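Local coordinates for protein DNA polymerase sliding clamp 3 (Sulfolobus tokodaii, PDB 3AIZ) that forms part of a ring-shaped sliding clamp that encircles DNA and tethers DNA polymerase and other processing proteins to it during replication, at residues D76-V81 with D85-E90; E200-T205 with F239-R244; V215-G220 with L225-N230. One frame throughout, in Å; residues are numbered along the deposited sequence.

Contact 1: D76-V81 with D85-E90; sequences DVLKTV and DSLYLE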
# COMPACT_ATOMS: atom_id res chain seq x y z
N ASP C 76 -15.13 6.04 27.80
CA ASP C 76 -15.82 6.48 26.59
C ASP C 76 -15.88 8.00 26.50
O ASP C 76 -15.82 8.57 25.40
CB ASP C 76 -17.23 5.89 26.52
CG ASP C 76 -17.26 4.51 25.89
OD1 ASP C 76 -16.24 4.11 25.29
OD2 ASP C 76 -18.31 3.84 25.98
N VAL C 77 -15.99 8.67 27.64
CA VAL C 77 -16.04 10.13 27.66
C VAL C 77 -14.64 10.72 27.75
O VAL C 77 -14.42 11.86 27.35
CB VAL C 77 -16.90 10.67 28.83
CG1 VAL C 77 -18.26 9.99 28.85
CG2 VAL C 77 -16.18 10.47 30.15
N LEU C 78 -13.70 9.94 28.26
CA LEU C 78 -12.31 10.38 28.35
C LEU C 78 -11.65 10.39 26.98
O LEU C 78 -10.76 11.19 26.72
CB LEU C 78 -11.52 9.48 29.31
CG LEU C 78 -11.81 9.63 30.80
CD1 LEU C 78 -10.98 8.64 31.60
CD2 LEU C 78 -11.56 11.05 31.27
N LYS C 79 -12.10 9.50 26.10
CA LYS C 79 -11.58 9.44 24.74
C LYS C 79 -11.94 10.69 23.95
O LYS C 79 -11.32 10.99 22.93
CB LYS C 79 -12.12 8.21 24.01
CG LYS C 79 -11.63 6.88 24.55
CD LYS C 79 -12.17 5.73 23.71
CE LYS C 79 -11.72 4.38 24.25
NZ LYS C 79 -12.23 3.25 23.41
N THR C 80 -12.94 11.43 24.43
CA THR C 80 -13.44 12.59 23.71
C THR C 80 -12.72 13.87 24.10
O THR C 80 -13.16 14.97 23.74
CB THR C 80 -14.95 12.78 23.93
OG1 THR C 80 -15.19 13.33 25.23
CG2 THR C 80 -15.68 11.45 23.80
N VAL C 81 -11.62 13.75 24.83
CA VAL C 81 -10.85 14.92 25.24
C VAL C 81 -9.86 15.32 24.15
O VAL C 81 -9.32 14.47 23.44
CB VAL C 81 -10.09 14.68 26.56
CG1 VAL C 81 -11.04 14.24 27.65
CG2 VAL C 81 -8.98 13.66 26.36
N ASP C 85 -8.11 20.52 26.26
CA ASP C 85 -9.23 20.29 27.17
C ASP C 85 -8.75 20.17 28.61
O ASP C 85 -7.78 19.46 28.89
CB ASP C 85 -9.98 19.01 26.79
CG ASP C 85 -11.14 19.28 25.85
OD1 ASP C 85 -11.68 20.41 25.88
OD2 ASP C 85 -11.51 18.36 25.09
N SER C 86 -9.42 20.87 29.51
CA SER C 86 -9.18 20.70 30.94
C SER C 86 -10.27 19.81 31.52
O SER C 86 -11.42 19.88 31.08
CB SER C 86 -9.15 22.06 31.65
OG SER C 86 -10.38 22.76 31.47
N LEU C 87 -9.91 18.98 32.49
CA LEU C 87 -10.86 18.02 33.04
C LEU C 87 -11.21 18.31 34.49
O LEU C 87 -10.37 18.76 35.26
CB LEU C 87 -10.31 16.60 32.89
CG LEU C 87 -11.23 15.45 33.29
CD1 LEU C 87 -11.16 14.32 32.27
CD2 LEU C 87 -10.90 14.94 34.69
N TYR C 88 -12.46 18.04 34.86
CA TYR C 88 -12.92 18.24 36.22
C TYR C 88 -13.64 17.00 36.73
O TYR C 88 -14.51 16.45 36.06
CB TYR C 88 -13.87 19.44 36.31
CG TYR C 88 -13.22 20.78 36.01
CD1 TYR C 88 -13.16 21.26 34.71
CD2 TYR C 88 -12.68 21.56 37.02
CE1 TYR C 88 -12.58 22.48 34.42
CE2 TYR C 88 -12.09 22.78 36.75
CZ TYR C 88 -12.04 23.24 35.44
OH TYR C 88 -11.46 24.45 35.16
N LEU C 89 -13.27 16.55 37.93
CA LEU C 89 -13.95 15.43 38.57
C LEU C 89 -14.62 15.93 39.84
O LEU C 89 -14.07 16.75 40.56
CB LEU C 89 -12.95 14.32 38.90
CG LEU C 89 -12.23 13.70 37.70
CD1 LEU C 89 -11.14 12.75 38.16
CD2 LEU C 89 -13.22 12.99 36.79
N GLU C 90 -15.83 15.43 40.11
CA GLU C 90 -16.61 15.94 41.23
C GLU C 90 -17.70 14.96 41.65
O GLU C 90 -18.01 14.01 40.92
CB GLU C 90 -17.22 17.29 40.86
CG GLU C 90 -17.74 18.10 42.04
CD GLU C 90 -18.08 19.53 41.65
OE1 GLU C 90 -17.88 19.90 40.47
OE2 GLU C 90 -18.56 20.29 42.52

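Contact 2: E200-T205 with F239-R244; sequences EYVVNT and FYIAPR. With SO4 (sulfate ion), chain H.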
# COMPACT_ATOMS: atom_id res chain seq x y z
N GLU C 200 0.43 -11.08 27.09
CA GLU C 200 -0.68 -10.14 27.00
C GLU C 200 -0.71 -9.14 28.16
O GLU C 200 -1.01 -7.96 27.97
CB GLU C 200 -2.02 -10.88 26.92
CG GLU C 200 -2.26 -11.87 28.04
CD GLU C 200 -3.65 -12.48 27.99
OE1 GLU C 200 -3.77 -13.71 28.22
OE2 GLU C 200 -4.61 -11.74 27.72
N TYR C 201 -0.38 -9.61 29.36
CA TYR C 201 -0.42 -8.77 30.55
C TYR C 201 0.62 -7.64 30.49
O TYR C 201 0.34 -6.51 30.89
CB TYR C 201 -0.23 -9.61 31.82
CG TYR C 201 -1.21 -10.76 31.92
CD1 TYR C 201 -0.77 -12.07 31.89
CD2 TYR C 201 -2.57 -10.53 32.05
CE1 TYR C 201 -1.65 -13.13 31.98
CE2 TYR C 201 -3.47 -11.57 32.14
CZ TYR C 201 -3.01 -12.87 32.11
OH TYR C 201 -3.89 -13.92 32.20
N VAL C 202 1.81 -7.96 30.00
CA VAL C 202 2.86 -6.95 29.86
C VAL C 202 2.50 -5.97 28.76
O VAL C 202 2.53 -4.75 28.96
CB VAL C 202 4.22 -7.58 29.54
CG1 VAL C 202 5.25 -6.50 29.25
CG2 VAL C 202 4.68 -8.48 30.68
N VAL C 203 2.15 -6.51 27.60
CA VAL C 203 1.82 -5.70 26.43
C VAL C 203 0.70 -4.70 26.70
O VAL C 203 0.77 -3.55 26.27
CB VAL C 203 1.42 -6.59 25.24
CG1 VAL C 203 0.82 -5.75 24.13
CG2 VAL C 203 2.63 -7.37 24.74
N ASN C 204 -0.32 -5.13 27.43
CA ASN C 204 -1.49 -4.30 27.69
C ASN C 204 -1.21 -3.05 28.54
O ASN C 204 -2.12 -2.29 28.84
CB ASN C 204 -2.61 -5.12 28.33
CG ASN C 204 -3.25 -6.09 27.35
OD1 ASN C 204 -3.08 -5.97 26.14
ND2 ASN C 204 -3.99 -7.06 27.88
N THR C 205 0.05 -2.85 28.91
CA THR C 205 0.43 -1.67 29.68
C THR C 205 1.08 -0.62 28.79
O THR C 205 1.50 0.44 29.26
CB THR C 205 1.40 -2.03 30.84
OG1 THR C 205 2.66 -2.45 30.30
CG2 THR C 205 0.82 -3.14 31.70
N PHE C 239 2.28 -2.18 38.11
CA PHE C 239 1.67 -3.38 37.57
C PHE C 239 2.45 -4.61 38.03
O PHE C 239 3.58 -4.83 37.60
CB PHE C 239 1.62 -3.32 36.04
CG PHE C 239 0.72 -2.25 35.51
CD1 PHE C 239 1.16 -0.94 35.42
CD2 PHE C 239 -0.56 -2.54 35.08
CE1 PHE C 239 0.34 0.06 34.93
CE2 PHE C 239 -1.39 -1.56 34.59
CZ PHE C 239 -0.94 -0.25 34.51
N TYR C 240 1.84 -5.41 38.90
CA TYR C 240 2.44 -6.65 39.36
C TYR C 240 1.90 -7.83 38.56
O TYR C 240 0.72 -8.17 38.67
CB TYR C 240 2.18 -6.86 40.85
CG TYR C 240 2.74 -5.78 41.74
CD1 TYR C 240 2.07 -4.58 41.92
CD2 TYR C 240 3.95 -5.97 42.41
CE1 TYR C 240 2.58 -3.59 42.74
CE2 TYR C 240 4.47 -4.98 43.23
CZ TYR C 240 3.78 -3.80 43.39
OH TYR C 240 4.29 -2.81 44.20
N ILE C 241 2.76 -8.45 37.77
CA ILE C 241 2.36 -9.58 36.94
C ILE C 241 2.94 -10.89 37.47
O ILE C 241 4.15 -11.01 37.66
CB ILE C 241 2.78 -9.38 35.48
CG1 ILE C 241 2.29 -8.02 34.98
CG2 ILE C 241 2.24 -10.50 34.60
CD1 ILE C 241 2.68 -7.72 33.55
N ALA C 242 2.07 -11.87 37.70
CA ALA C 242 2.47 -13.15 38.27
C ALA C 242 3.43 -13.92 37.36
O ALA C 242 3.35 -13.81 36.13
CB ALA C 242 1.25 -14.00 38.59
N PRO C 243 4.34 -14.70 37.96
CA PRO C 243 5.36 -15.48 37.25
C PRO C 243 4.79 -16.70 36.54
O PRO C 243 3.72 -17.19 36.90
CB PRO C 243 6.30 -15.93 38.38
CG PRO C 243 5.97 -15.06 39.55
CD PRO C 243 4.52 -14.77 39.42
N ARG C 244 5.52 -17.19 35.54
CA ARG C 244 5.17 -18.41 34.82
C ARG C 244 3.79 -18.39 34.18
O ARG C 244 3.07 -19.39 34.21
CB ARG C 244 5.28 -19.64 35.73
CG ARG C 244 6.70 -20.09 36.01
CD ARG C 244 6.72 -21.50 36.57
NE ARG C 244 8.06 -21.94 36.93
CZ ARG C 244 8.35 -23.16 37.38
NH1 ARG C 244 7.39 -24.06 37.52
NH2 ARG C 244 9.60 -23.47 37.69
S SO4 H . -7.66 -11.69 32.48
O1 SO4 H . -6.72 -12.60 31.84
O2 SO4 H . -8.97 -12.34 32.59
O3 SO4 H . -7.18 -11.35 33.82
O4 SO4 H . -7.78 -10.47 31.69

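Contact 3: V215-G220 with L225-N230; sequences VEIAFG and LKLRYN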
# COMPACT_ATOMS: atom_id res chain seq x y z
N VAL C 215 9.91 4.44 33.15
CA VAL C 215 9.33 3.22 33.69
C VAL C 215 10.39 2.38 34.39
O VAL C 215 11.48 2.17 33.85
CB VAL C 215 8.65 2.38 32.59
CG1 VAL C 215 9.61 2.12 31.44
CG2 VAL C 215 8.12 1.08 33.17
N GLU C 216 10.07 1.89 35.58
CA GLU C 216 10.99 1.05 36.34
C GLU C 216 10.59 -0.41 36.24
O GLU C 216 9.46 -0.78 36.57
CB GLU C 216 11.06 1.51 37.80
CG GLU C 216 11.56 2.94 37.96
CD GLU C 216 11.55 3.40 39.41
OE1 GLU C 216 11.80 2.57 40.31
OE2 GLU C 216 11.30 4.60 39.64
N ILE C 217 11.53 -1.24 35.79
CA ILE C 217 11.29 -2.66 35.60
C ILE C 217 12.02 -3.47 36.65
O ILE C 217 13.24 -3.38 36.77
CB ILE C 217 11.77 -3.12 34.21
CG1 ILE C 217 11.30 -2.14 33.13
CG2 ILE C 217 11.28 -4.53 33.91
CD1 ILE C 217 11.94 -2.37 31.78
N ALA C 218 11.28 -4.27 37.42
CA ALA C 218 11.87 -5.09 38.47
C ALA C 218 11.27 -6.49 38.46
O ALA C 218 10.06 -6.65 38.26
CB ALA C 218 11.69 -4.44 39.83
N PHE C 219 12.10 -7.50 38.66
CA PHE C 219 11.63 -8.88 38.61
C PHE C 219 12.65 -9.85 39.19
O PHE C 219 13.76 -9.46 39.56
CB PHE C 219 11.31 -9.28 37.17
CG PHE C 219 12.51 -9.32 36.27
CD1 PHE C 219 12.89 -8.21 35.55
CD2 PHE C 219 13.26 -10.48 36.15
CE1 PHE C 219 14.00 -8.24 34.72
CE2 PHE C 219 14.37 -10.53 35.33
CZ PHE C 219 14.74 -9.41 34.61
N GLY C 220 12.27 -11.12 39.25
CA GLY C 220 13.13 -12.16 39.75
C GLY C 220 12.46 -13.51 39.63
O GLY C 220 11.26 -13.59 39.36
N LEU C 225 6.55 -9.67 38.31
CA LEU C 225 7.20 -8.59 37.59
C LEU C 225 6.55 -7.27 37.99
O LEU C 225 5.33 -7.13 37.88
CB LEU C 225 7.07 -8.79 36.08
CG LEU C 225 7.26 -7.55 35.20
CD1 LEU C 225 8.68 -7.00 35.33
CD2 LEU C 225 6.95 -7.87 33.74
N LYS C 226 7.34 -6.32 38.46
CA LYS C 226 6.80 -5.02 38.82
C LYS C 226 7.16 -3.95 37.80
O LYS C 226 8.30 -3.47 37.76
CB LYS C 226 7.26 -4.58 40.21
CG LYS C 226 6.62 -3.28 40.67
CD LYS C 226 7.22 -2.75 41.96
CE LYS C 226 6.57 -1.43 42.34
NZ LYS C 226 7.27 -0.76 43.47
N LEU C 227 6.19 -3.57 36.98
CA LEU C 227 6.35 -2.45 36.07
C LEU C 227 5.79 -1.20 36.72
O LEU C 227 4.58 -1.07 36.89
CB LEU C 227 5.64 -2.71 34.75
CG LEU C 227 6.13 -3.89 33.91
CD1 LEU C 227 5.22 -4.11 32.71
CD2 LEU C 227 7.57 -3.67 33.46
N ARG C 228 6.67 -0.28 37.11
CA ARG C 228 6.24 0.98 37.67
C ARG C 228 6.38 2.10 36.65
O ARG C 228 7.48 2.56 36.37
CB ARG C 228 7.04 1.34 38.93
CG ARG C 228 6.99 2.82 39.27
CD ARG C 228 7.54 3.10 40.66
NE ARG C 228 6.68 2.54 41.69
CZ ARG C 228 6.73 2.90 42.97
NH1 ARG C 228 7.58 3.83 43.37
NH2 ARG C 228 5.91 2.33 43.86
N TYR C 229 5.25 2.52 36.09
CA TYR C 229 5.24 3.65 35.18
C TYR C 229 5.17 4.94 35.98
O TYR C 229 4.11 5.30 36.50
CB TYR C 229 4.07 3.55 34.21
CG TYR C 229 4.22 2.46 33.18
CD1 TYR C 229 3.67 1.20 33.39
CD2 TYR C 229 4.92 2.68 32.00
CE1 TYR C 229 3.80 0.20 32.44
CE2 TYR C 229 5.06 1.68 31.05
CZ TYR C 229 4.50 0.45 31.28
OH TYR C 229 4.63 -0.55 30.34
N ASN C 230 6.30 5.62 36.10
CA ASN C 230 6.38 6.86 36.85
C ASN C 230 5.47 7.94 36.29
O ASN C 230 5.32 8.08 35.07
CB ASN C 230 7.82 7.37 36.90
CG ASN C 230 8.75 6.44 37.66
OD1 ASN C 230 9.89 6.21 37.24
ND2 ASN C 230 8.27 5.90 38.77

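Contact 1: D76-V81 with D85-E90
Leu78 and Leu87 join the two arms of a helix-loop-strand unit, in which the chain leaves helix 71-78, turns, and returns as strand 86-91. The contact is small, burying 165 Å² in all. Its apolar part is a single meeting of branch ends, Leu78 CD2 with Leu87 CD1 at 3.4 Å. The two side chains cross at about a right angle, so they do not run along each other. Leu87 has CG anti to the backbone N (chi1 -174°), which carries its branch from the strand toward the helix. Leu78 leaves its backbone at a slant to the strand, and CD2 closes the distance.

The other part lies at the loop. Here the carboxylate of Asp85 reaches back to the backbone of Val81, with Asp85 OD2 3.5 Å from Val81 CA. The side chain of Val81 is less close, with CB 4.2 Å from the same OD2. These are packing contacts, and no hydrogen bond links the two segments. OD2 instead accepts a hydrogen bond from the backbone N of Thr82 and forms a salt bridge with Arg107. Both probably help to fix the chain between the helix and strand 86-91.

A type I turn runs from Leu78 to Val81. Val81 N bonds to Leu78 O at 3.3 Å. Thr80 OG1 donates to Val77 O at 2.7 Å, from 27° outside the carbonyl plane.

Ser12 and Phe15 of helix 8-18 pack on Leu78, and Leu101 of the next strand touches Leu87. Asp76, Val77 and Thr80 also pack on the chain of DNA polymerase sliding clamp B, which places this corner at a subunit interface. Such a helix laid against the antiparallel strands that follow it is characteristic of the beta-alpha-beta-beta-beta unit of the DNA clamp fold.

Contact 2: E200-T205 with F239-R244
Ile241 points from its strand at the short helix and meets it with two different methyl groups. CG2 goes to Tyr201, 3.8 Å from Tyr201 CB. CD1 sits 3.6 Å from Val202 CG2, and the Ile241 and Val202 side chains cross at about a right angle. CD1 also touches Tyr201, 3.9 Å from Tyr201 CB. Ile241 places CG1 anti to its carbonyl carbon (chi1 -52°) and CG2 anti to its backbone N, which turns both methyls to the helix.

Tyr201 touches the strand near the base of its side chain. The ring then leads away from the strand. Glu200 CG sits over the centre of one ring face, 4.0 Å above the plane. The phenol OH donates a hydrogen bond to O1 of a sulfate ion at 3.1 Å, and that oxygen lies at the ring edge, in its plane. Ser42 OG also bonds the sulfate, which probably came from the crystallisation liquor.

Thr205 and Phe239 approach from opposite directions. Thr205 CG2 stands over one face of the Phe239 ring, 3.9 Å from its centroid and 19° off the normal, a CH-pi contact. The methyl is shifted toward the rim and is nearest to CD2. Thr205 OG1 donates to Val202 O at 2.7 Å, in the carbonyl plane. Thr205 N bonds the same oxygen, so two donors hold the chain as it leaves the helix.

Helix 199-203 thus lies on strand 235-241, with Val202 also reaching Ile143 of helix 136-149. Strands 45-52 and 223-231 flank strand 235-241 in the sheet, and Thr45, Ile47, Leu225 and Leu227 extend the packing on both sides.

Contact 3: V215-G220 with L225-N230
Glu216 pairs with Arg228, and Ala218 with Lys226, through four backbone hydrogen bonds. Glu216 N to Arg228 O is 2.8 Å and Arg228 N to Glu216 O 2.9 Å. Lys226 N to Ala218 O is 2.7 Å, while Ala218 N to Lys226 O is longer and more bent, 3.1 Å with an N-H...O angle of 148°. Val215-Tyr229 and Ile217-Leu227, which alternate with them, are non-hydrogen-bonded pairs.

On the face that carries Val215, Ile217, Leu227 and Tyr229, Val215 CG2 stands over one face of the Tyr229 ring, 3.9 Å from the centroid, as a CH-pi contact. Chi1 of Val215 (54°) sets CG2 anti to the backbone N, over the ring. Ile217 runs alongside Leu227, with CG2 3.8 Å from Leu227 CD2. Leu225 CD1 meets both Ile217 CG2 and Phe219 CB at 3.9 Å. Phe139 of helix 136-149 packs against Val215, Ile217 and Tyr229.

The charged groups share the other face with Ala218. Glu216 OE1 is 5.3 Å from Arg228 NE, not in contact. Arg228 instead makes a salt bridge with Asp238 and a cation-pi contact with Tyr236.

This is an antiparallel beta hairpin, helix-covered on one face, as in the sheets of the DNA clamp fold.

Overall arrangement
Contacts 2 and 3 form one connected region, their centres 10 Å apart. Contact 3 is nested in the chain loop that contact 2 closes. Strands 223-231 and 235-241 are neighbours in one sheet, joined by Phe239 N to Leu227 O at 2.8 Å. Thr205 OG1 and Tyr229 OH, 2.7 Å apart, link the helix end to the hairpin by a probable hydrogen bond. Contact 2 binds a sulfate ion through Tyr201. Contact 1 stands apart in the N-terminal domain, on the opposite side of the chain's centre. Its centre is 27 Å from that of contact 2 and 28 Å from that of contact 3. Of the three contacts, only contact 1 meets the neighbouring clamp subunit.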